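Side-chain contacts in PrgA (PDB 6Z9K), which provides surface exclusion that protects enterococcal cells against unwanted conjugation, the chain here being its metal-binding CAP domain: residues I103-D108 against I215-E220; Y143-G148 against H187-D192. All coordinates share one frame; numbering follows the deposited sequence.

Contact 1 of 2, residues I103-D108 against I215-E220; sequences IKFAWD and ISYGKE
Two side chains of strand 211-217, I215 and Y217, receive the F105 ring from helix 100-112. Methyl CG2 of I215 lies over one face of that ring, 4.0 Å from F105 CD2, and the two side chains cross at about a right angle. The edge of the same ring meets a second neighbour: CE2 of Y217 sits close to the F105 plane, 3.8 Å from F105 CD2. These two side chains slide past each other in opposite directions with their ring planes at 52°, an oblique pair that is neither a stack nor edge-to-face. F105 reaches this position because its CG stands anti to the backbone N (chi1 -180°), extending the ring from the helix toward the strand. One residue on, the A106 methyl closes the contact, with its CB 3.7 Å from CG1 of I215. Outside the two segments, F134 stacks on F105 and meets Y217 edge-to-face, while Y143 adds another edge-to-face partner for F105. Farther out, the S200 hydroxyl hydrogen-bonds to the A106 carbonyl, tying the helix to strand 196-202 as well. All four touching residues are buried, a local example of the helix-on-sheet packing that builds the alpha-beta-alpha sandwich of CAP domains.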
ATOM      1  N   ILE A 103      10.619  -5.352  -3.603  1.00 16.03           N
ATOM      2  CA  ILE A 103      10.391  -4.551  -4.845  1.00 16.14           C
ATOM      3  C   ILE A 103      10.344  -5.495  -6.045  1.00 15.49           C
ATOM      4  O   ILE A 103       9.425  -5.424  -6.849  1.00 15.43           O
ATOM      5  CB  ILE A 103      11.460  -3.477  -4.958  1.00 17.57           C
ATOM      6  CG1 ILE A 103      11.287  -2.474  -3.821  1.00 18.67           C
ATOM      7  CG2 ILE A 103      11.413  -2.777  -6.306  1.00 18.73           C
ATOM      8  CD1 ILE A 103      12.464  -1.507  -3.739  1.00 19.24           C
ATOM      9  N   LYS A 104      11.316  -6.373  -6.163  1.00 16.13           N
ATOM     10  CA  LYS A 104      11.399  -7.263  -7.352  1.00 17.47           C
ATOM     11  C   LYS A 104      10.174  -8.155  -7.364  1.00 16.72           C
ATOM     12  O   LYS A 104       9.620  -8.381  -8.454  1.00 17.03           O
ATOM     13  CB  LYS A 104      12.680  -8.109  -7.364  1.00 18.94           C
ATOM     14  CG  LYS A 104      12.807  -9.041  -8.569  1.00 21.56           C
ATOM     15  CD  LYS A 104      14.087  -9.802  -8.543  1.00 25.89           C
ATOM     16  CE  LYS A 104      14.188 -10.872  -9.605  1.00 28.62           C
ATOM     17  NZ  LYS A 104      13.168 -11.949  -9.463  1.00 28.79           N
ATOM     18  N   PHE A 105       9.769  -8.679  -6.222  1.00 15.60           N
ATOM     19  CA  PHE A 105       8.614  -9.583  -6.150  1.00 14.77           C
ATOM     20  C   PHE A 105       7.396  -8.794  -6.609  1.00 14.51           C
ATOM     21  O   PHE A 105       6.609  -9.280  -7.493  1.00 14.18           O
ATOM     22  CB  PHE A 105       8.462 -10.148  -4.742  1.00 15.06           C
ATOM     23  CG  PHE A 105       7.330 -11.096  -4.496  1.00 14.47           C
ATOM     24  CD1 PHE A 105       6.700 -11.832  -5.496  1.00 15.15           C
ATOM     25  CD2 PHE A 105       6.952 -11.302  -3.179  1.00 13.72           C
ATOM     26  CE1 PHE A 105       5.711 -12.738  -5.186  1.00 14.80           C
ATOM     27  CE2 PHE A 105       5.948 -12.192  -2.882  1.00 14.87           C
ATOM     28  CZ  PHE A 105       5.327 -12.897  -3.874  1.00 14.79           C
ATOM     29  N   ALA A 106       7.191  -7.600  -6.045  1.00 13.77           N
ATOM     30  CA  ALA A 106       6.006  -6.803  -6.427  1.00 13.64           C
ATOM     31  C   ALA A 106       5.966  -6.512  -7.940  1.00 13.24           C
ATOM     32  O   ALA A 106       4.884  -6.623  -8.583  1.00 13.36           O
ATOM     33  CB  ALA A 106       5.984  -5.498  -5.669  1.00 13.01           C
ATOM     34  N   TRP A 107       7.113  -6.142  -8.532  1.00 14.39           N
ATOM     35  CA  TRP A 107       7.146  -5.754  -9.962  1.00 14.77           C
ATOM     36  C   TRP A 107       6.971  -7.002 -10.833  1.00 14.94           C
ATOM     37  O   TRP A 107       6.417  -6.858 -11.950  1.00 14.95           O
ATOM     38  CB  TRP A 107       8.376  -4.887 -10.263  1.00 15.90           C
ATOM     39  CG  TRP A 107       8.122  -3.504  -9.745  1.00 16.77           C
ATOM     40  CD1 TRP A 107       8.512  -3.005  -8.528  1.00 16.95           C
ATOM     41  CD2 TRP A 107       7.328  -2.475 -10.365  1.00 17.76           C
ATOM     42  NE1 TRP A 107       8.062  -1.717  -8.380  1.00 18.66           N
ATOM     43  CE2 TRP A 107       7.315  -1.375  -9.485  1.00 18.02           C
ATOM     44  CE3 TRP A 107       6.659  -2.359 -11.587  1.00 19.99           C
ATOM     45  CZ2 TRP A 107       6.661  -0.177  -9.803  1.00 18.72           C
ATOM     46  CZ3 TRP A 107       5.987  -1.190 -11.880  1.00 20.16           C
ATOM     47  CH2 TRP A 107       6.012  -0.107 -11.008  1.00 19.96           C
ATOM     48  N   ASP A 108       7.429  -8.173 -10.385  1.00 15.33           N
ATOM     49  CA  ASP A 108       7.136  -9.426 -11.109  1.00 15.69           C
ATOM     50  C   ASP A 108       5.618  -9.673 -11.109  1.00 15.02           C
ATOM     51  O   ASP A 108       5.060 -10.044 -12.186  1.00 14.93           O
ATOM     52  CB  ASP A 108       7.970 -10.581 -10.598  1.00 15.92           C
ATOM     53  CG  ASP A 108       9.412 -10.565 -11.038  1.00 18.00           C
ATOM     54  OD1 ASP A 108       9.784  -9.689 -11.886  1.00 17.46           O
ATOM     55  OD2 ASP A 108      10.160 -11.400 -10.509  1.00 18.27           O
ATOM     56  N   ILE A 215       2.083  -5.470  -2.181  1.00 14.22           N
ATOM     57  CA  ILE A 215       2.587  -6.840  -1.936  1.00 13.73           C
ATOM     58  C   ILE A 215       3.237  -6.872  -0.543  1.00 14.09           C
ATOM     59  O   ILE A 215       4.110  -6.061  -0.278  1.00 14.30           O
ATOM     60  CB  ILE A 215       3.530  -7.275  -3.067  1.00 14.24           C
ATOM     61  CG1 ILE A 215       2.886  -7.085  -4.456  1.00 15.19           C
ATOM     62  CG2 ILE A 215       3.953  -8.703  -2.779  1.00 16.12           C
ATOM     63  CD1 ILE A 215       1.541  -7.676  -4.609  1.00 15.67           C
ATOM     64  N   SER A 216       2.743  -7.697   0.360  1.00 14.72           N
ATOM     65  CA  SER A 216       3.325  -7.723   1.735  1.00 15.74           C
ATOM     66  C   SER A 216       3.254  -9.127   2.307  1.00 15.80           C
ATOM     67  O   SER A 216       2.432  -9.944   1.874  1.00 16.61           O
ATOM     68  CB  SER A 216       2.636  -6.711   2.608  1.00 16.80           C
ATOM     69  OG  SER A 216       1.248  -6.950   2.703  1.00 17.64           O
ATOM     70  N   TYR A 217       4.170  -9.452   3.213  1.00 15.37           N
ATOM     71  CA  TYR A 217       4.332 -10.833   3.700  1.00 15.20           C
ATOM     72  C   TYR A 217       5.301 -10.814   4.875  1.00 15.42           C
ATOM     73  O   TYR A 217       6.000  -9.787   5.113  1.00 14.67           O
ATOM     74  CB  TYR A 217       4.895 -11.722   2.565  1.00 15.39           C
ATOM     75  CG  TYR A 217       6.141 -11.147   1.943  1.00 15.04           C
ATOM     76  CD1 TYR A 217       7.418 -11.342   2.481  1.00 15.67           C
ATOM     77  CD2 TYR A 217       6.042 -10.361   0.779  1.00 15.27           C
ATOM     78  CE1 TYR A 217       8.545 -10.745   1.922  1.00 16.46           C
ATOM     79  CE2 TYR A 217       7.158  -9.724   0.258  1.00 14.67           C
ATOM     80  CZ  TYR A 217       8.418  -9.954   0.785  1.00 15.71           C
ATOM     81  OH  TYR A 217       9.560  -9.377   0.275  1.00 17.35           O
ATOM     82  N   GLY A 218       5.352 -11.956   5.545  1.00 16.52           N
ATOM     83  CA  GLY A 218       6.407 -12.291   6.483  1.00 17.69           C
ATOM     84  C   GLY A 218       7.339 -13.378   5.990  1.00 17.37           C
ATOM     85  O   GLY A 218       7.130 -13.908   4.905  1.00 17.37           O
ATOM     86  N   LYS A 219       8.361 -13.669   6.759  1.00 18.89           N
ATOM     87  CA  LYS A 219       9.421 -14.587   6.285  1.00 21.04           C
ATOM     88  C   LYS A 219       8.865 -16.004   6.177  1.00 20.80           C
ATOM     89  O   LYS A 219       9.463 -16.825   5.444  1.00 20.05           O
ATOM     90  CB  LYS A 219      10.660 -14.493   7.149  1.00 26.23           C
ATOM     91  CG  LYS A 219      10.586 -15.077   8.524  1.00 30.66           C
ATOM     92  CD  LYS A 219      11.842 -14.663   9.350  1.00 34.42           C
ATOM     93  CE  LYS A 219      12.251 -13.224   9.113  1.00 35.34           C
ATOM     94  NZ  LYS A 219      13.224 -12.703  10.104  1.00 43.52           N
ATOM     95  N   GLU A 220       7.748 -16.296   6.823  1.00 20.71           N
ATOM     96  CA  GLU A 220       7.137 -17.661   6.730  1.00 21.21           C
ATOM     97  C   GLU A 220       6.581 -17.930   5.327  1.00 20.11           C
ATOM     98  O   GLU A 220       6.330 -19.097   5.050  1.00 20.77           O
ATOM     99  CB  GLU A 220       5.987 -17.770   7.713  1.00 23.70           C
ATOM    100  CG  GLU A 220       6.429 -17.505   9.146  1.00 26.71           C
ATOM    101  CD  GLU A 220       6.508 -16.052   9.610  1.00 29.70           C
ATOM    102  OE1 GLU A 220       6.124 -15.137   8.833  1.00 28.37           O
ATOM    103  OE2 GLU A 220       6.989 -15.879  10.760  1.00 38.70           O
TER

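Contact 2 of 2, residues Y143-G148 against H187-D192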
ATOM      1  N   TYR A 143      -0.812 -12.564  -1.004  1.00 16.50           N
ATOM      2  CA  TYR A 143       0.310 -11.620  -1.129  1.00 14.85           C
ATOM      3  C   TYR A 143      -0.146 -10.196  -1.457  1.00 15.40           C
ATOM      4  O   TYR A 143       0.582  -9.280  -1.122  1.00 15.18           O
ATOM      5  CB  TYR A 143       1.252 -12.099  -2.232  1.00 15.06           C
ATOM      6  CG  TYR A 143       2.036 -13.328  -1.866  1.00 14.15           C
ATOM      7  CD1 TYR A 143       3.025 -13.282  -0.910  1.00 14.19           C
ATOM      8  CD2 TYR A 143       1.776 -14.562  -2.483  1.00 14.25           C
ATOM      9  CE1 TYR A 143       3.753 -14.396  -0.557  1.00 13.72           C
ATOM     10  CE2 TYR A 143       2.517 -15.682  -2.157  1.00 14.33           C
ATOM     11  CZ  TYR A 143       3.522 -15.601  -1.206  1.00 14.30           C
ATOM     12  OH  TYR A 143       4.258 -16.693  -0.875  1.00 14.03           O
ATOM     13  N   GLU A 144      -1.269 -10.048  -2.185  1.00 15.03           N
ATOM     14  CA  GLU A 144      -1.616  -8.773  -2.832  1.00 14.68           C
ATOM     15  C   GLU A 144      -2.869  -8.110  -2.256  1.00 14.31           C
ATOM     16  O   GLU A 144      -3.914  -8.765  -2.075  1.00 14.81           O
ATOM     17  CB  GLU A 144      -1.793  -9.048  -4.335  1.00 15.91           C
ATOM     18  CG  GLU A 144      -2.276  -7.851  -5.129  1.00 16.83           C
ATOM     19  CD  GLU A 144      -2.371  -8.168  -6.613  1.00 18.10           C
ATOM     20  OE1 GLU A 144      -3.420  -8.654  -7.035  1.00 17.92           O
ATOM     21  OE2 GLU A 144      -1.329  -7.986  -7.263  1.00 18.51           O
ATOM     22  N   ASN A 145      -2.784  -6.799  -2.043  1.00 14.33           N
ATOM     23  CA  ASN A 145      -3.938  -5.873  -1.908  1.00 15.38           C
ATOM     24  C   ASN A 145      -3.904  -4.990  -3.159  1.00 14.82           C
ATOM     25  O   ASN A 145      -2.922  -4.330  -3.405  1.00 14.92           O
ATOM     26  CB  ASN A 145      -3.868  -5.127  -0.579  1.00 16.18           C
ATOM     27  CG  ASN A 145      -4.141  -6.049   0.584  1.00 17.33           C
ATOM     28  OD1 ASN A 145      -5.302  -6.412   0.832  1.00 19.81           O
ATOM     29  ND2 ASN A 145      -3.091  -6.446   1.307  1.00 17.86           N
ATOM     30  N   LEU A 146      -4.978  -5.017  -3.928  1.00 15.23           N
ATOM     31  CA  LEU A 146      -4.999  -4.398  -5.259  1.00 17.08           C
ATOM     32  C   LEU A 146      -5.954  -3.206  -5.259  1.00 17.62           C
ATOM     33  O   LEU A 146      -7.080  -3.350  -4.841  1.00 19.42           O
ATOM     34  CB  LEU A 146      -5.447  -5.486  -6.248  1.00 18.19           C
ATOM     35  CG  LEU A 146      -5.476  -5.180  -7.721  1.00 20.53           C
ATOM     36  CD1 LEU A 146      -4.094  -4.837  -8.243  1.00 21.44           C
ATOM     37  CD2 LEU A 146      -6.060  -6.383  -8.452  1.00 19.87           C
ATOM     38  N   GLY A 147      -5.473  -2.079  -5.729  1.00 19.02           N
ATOM     39  CA  GLY A 147      -6.300  -0.884  -5.939  1.00 19.72           C
ATOM     40  C   GLY A 147      -6.481  -0.592  -7.393  1.00 19.23           C
ATOM     41  O   GLY A 147      -5.517  -0.275  -8.036  1.00 19.02           O
ATOM     42  N   GLY A 148      -7.701  -0.670  -7.919  1.00 21.90           N
ATOM     43  CA  GLY A 148      -7.920  -0.396  -9.333  1.00 23.23           C
ATOM     44  C   GLY A 148      -8.798   0.818  -9.514  1.00 23.21           C
ATOM     45  O   GLY A 148      -9.545   1.022  -8.620  1.00 26.20           O
ATOM     46  N   HIS A 187      -7.831  -6.443   7.232  1.00 17.94           N
ATOM     47  CA  HIS A 187      -7.169  -7.546   7.950  1.00 18.87           C
ATOM     48  C   HIS A 187      -5.795  -7.823   7.358  1.00 18.25           C
ATOM     49  O   HIS A 187      -4.830  -8.067   8.100  1.00 19.12           O
ATOM     50  CB  HIS A 187      -8.062  -8.795   7.919  1.00 19.24           C
ATOM     51  CG  HIS A 187      -9.370  -8.554   8.583  1.00 20.96           C
ATOM     52  ND1 HIS A 187     -10.458  -9.376   8.369  1.00 21.55           N
ATOM     53  CD2 HIS A 187      -9.784  -7.545   9.384  1.00 22.02           C
ATOM     54  CE1 HIS A 187     -11.484  -8.905   9.036  1.00 23.64           C
ATOM     55  NE2 HIS A 187     -11.104  -7.786   9.693  1.00 24.05           N
ATOM     56  N   SER A 188      -5.686  -7.753   6.033  1.00 17.32           N
ATOM     57  CA  SER A 188      -4.410  -8.044   5.396  1.00 17.39           C
ATOM     58  C   SER A 188      -3.347  -6.982   5.683  1.00 16.37           C
ATOM     59  O   SER A 188      -2.210  -7.323   6.006  1.00 16.27           O
ATOM     60  CB  SER A 188      -4.637  -8.226   3.921  1.00 17.30           C
ATOM     61  OG  SER A 188      -3.404  -8.533   3.321  1.00 19.59           O
ATOM     62  N   LEU A 189      -3.688  -5.718   5.477  1.00 16.82           N
ATOM     63  CA  LEU A 189      -2.734  -4.611   5.678  1.00 16.82           C
ATOM     64  C   LEU A 189      -2.273  -4.582   7.143  1.00 17.07           C
ATOM     65  O   LEU A 189      -1.140  -4.155   7.417  1.00 17.08           O
ATOM     66  CB  LEU A 189      -3.408  -3.297   5.282  1.00 17.36           C
ATOM     67  CG  LEU A 189      -3.688  -3.059   3.813  1.00 17.96           C
ATOM     68  CD1 LEU A 189      -4.438  -1.749   3.683  1.00 19.92           C
ATOM     69  CD2 LEU A 189      -2.399  -2.997   3.010  1.00 19.44           C
ATOM     70  N   LEU A 190      -3.137  -5.015   8.075  1.00 17.76           N
ATOM     71  CA  LEU A 190      -2.778  -4.947   9.495  1.00 18.53           C
ATOM     72  C   LEU A 190      -2.493  -6.335  10.037  1.00 19.39           C
ATOM     73  O   LEU A 190      -2.533  -6.509  11.250  1.00 19.44           O
ATOM     74  CB  LEU A 190      -3.909  -4.240  10.247  1.00 18.42           C
ATOM     75  CG  LEU A 190      -4.205  -2.826   9.797  1.00 18.48           C
ATOM     76  CD1 LEU A 190      -5.274  -2.214  10.706  1.00 19.26           C
ATOM     77  CD2 LEU A 190      -2.938  -1.927   9.828  1.00 18.87           C
ATOM     78  N   GLN A 191      -2.092  -7.284   9.195  1.00 18.42           N
ATOM     79  CA  GLN A 191      -1.820  -8.663   9.688  1.00 20.60           C
ATOM     80  C   GLN A 191      -0.554  -8.685  10.549  1.00 20.54           C
ATOM     81  O   GLN A 191       0.469  -8.142  10.135  1.00 19.22           O
ATOM     82  CB  GLN A 191      -1.701  -9.609   8.491  1.00 21.39           C
ATOM     83  CG  GLN A 191      -1.548 -11.049   8.923  1.00 24.44           C
ATOM     84  CD  GLN A 191      -1.354 -12.028   7.799  1.00 27.12           C
ATOM     85  OE1 GLN A 191      -2.294 -12.690   7.397  1.00 36.87           O
ATOM     86  NE2 GLN A 191      -0.129 -12.157   7.321  1.00 29.52           N
ATOM     87  N   ASP A 192      -0.577  -9.272  11.750  1.00 23.25           N
ATOM     88  CA  ASP A 192       0.668  -9.198  12.562  1.00 24.42           C
ATOM     89  C   ASP A 192       1.643 -10.234  11.966  1.00 23.58           C
ATOM     90  O   ASP A 192       1.217 -11.195  11.276  1.00 26.34           O
ATOM     91  CB  ASP A 192       0.457  -9.288  14.085  1.00 27.45           C
ATOM     92  CG  ASP A 192       1.543  -8.662  14.976  1.00 29.19           C
ATOM     93  OD1 ASP A 192       2.569  -8.028  14.481  1.00 26.33           O
ATOM     94  OD2 ASP A 192       1.349  -8.778  16.230  1.00 32.00           O
TER
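In the alpha-beta-alpha sandwich of a CAP domain, N145 on strand 144-148 bridges from the central sheet to S188 on helix 184-189. The close part of the contact is polar and centres on one amide. N145 ND2 donates to S188 OG over 2.9 Å, with a nearly straight N-H...O angle of 168°. The hydroxyl oxygen lies only 8° from the N145 amide plane, so the bond runs almost within the flat group and should favour this rotation of it. S188 places its oxygen by setting OG anti to its own backbone N (chi1 -179°). The serine CB also packs against the amide, 3.6 Å from N145 OD1. S188 is at the same time the partly exposed side of the contact, whereas N145 and L189 are buried. L189 touches the amide only lightly, through one methyl, although it packs closely with M174 and L171 of helix 160-176; M174 touches N145 too. Just past the helix, R88 hydrogen-bonds to the carbonyl oxygens of L189 and Q191. On the strand, L146 belongs to the magnesium site together with H185, and the N145 side chain comes within about 3 Å of that of H185, making this contact an immediate neighbour of the metal site. In the light apolar touch, L189 CD2 stands 3.9 Å from N145 ND2.

The centres of contacts 1 and 2 are about 12 Å apart, and they share one antiparallel sheet in which strand 144-148 lies beside strand 211-217. Along the chain, helix 100-112 comes first, then strand 144-148, helix 184-189 and finally strand 211-217, so both segments of contact 2 fall between those of contact 1. The contacts also touch directly: S216 N and Y143 O, 3.1 Å apart, form a probable backbone hydrogen bond, and CD1 of I215 packs 3.6 Å from CB of E144. Neighbouring strands thus join a hydrophobic helix-sheet interface to a polar contact beside the magnesium site, illustrating how distant sequence segments assemble a single CAP domain.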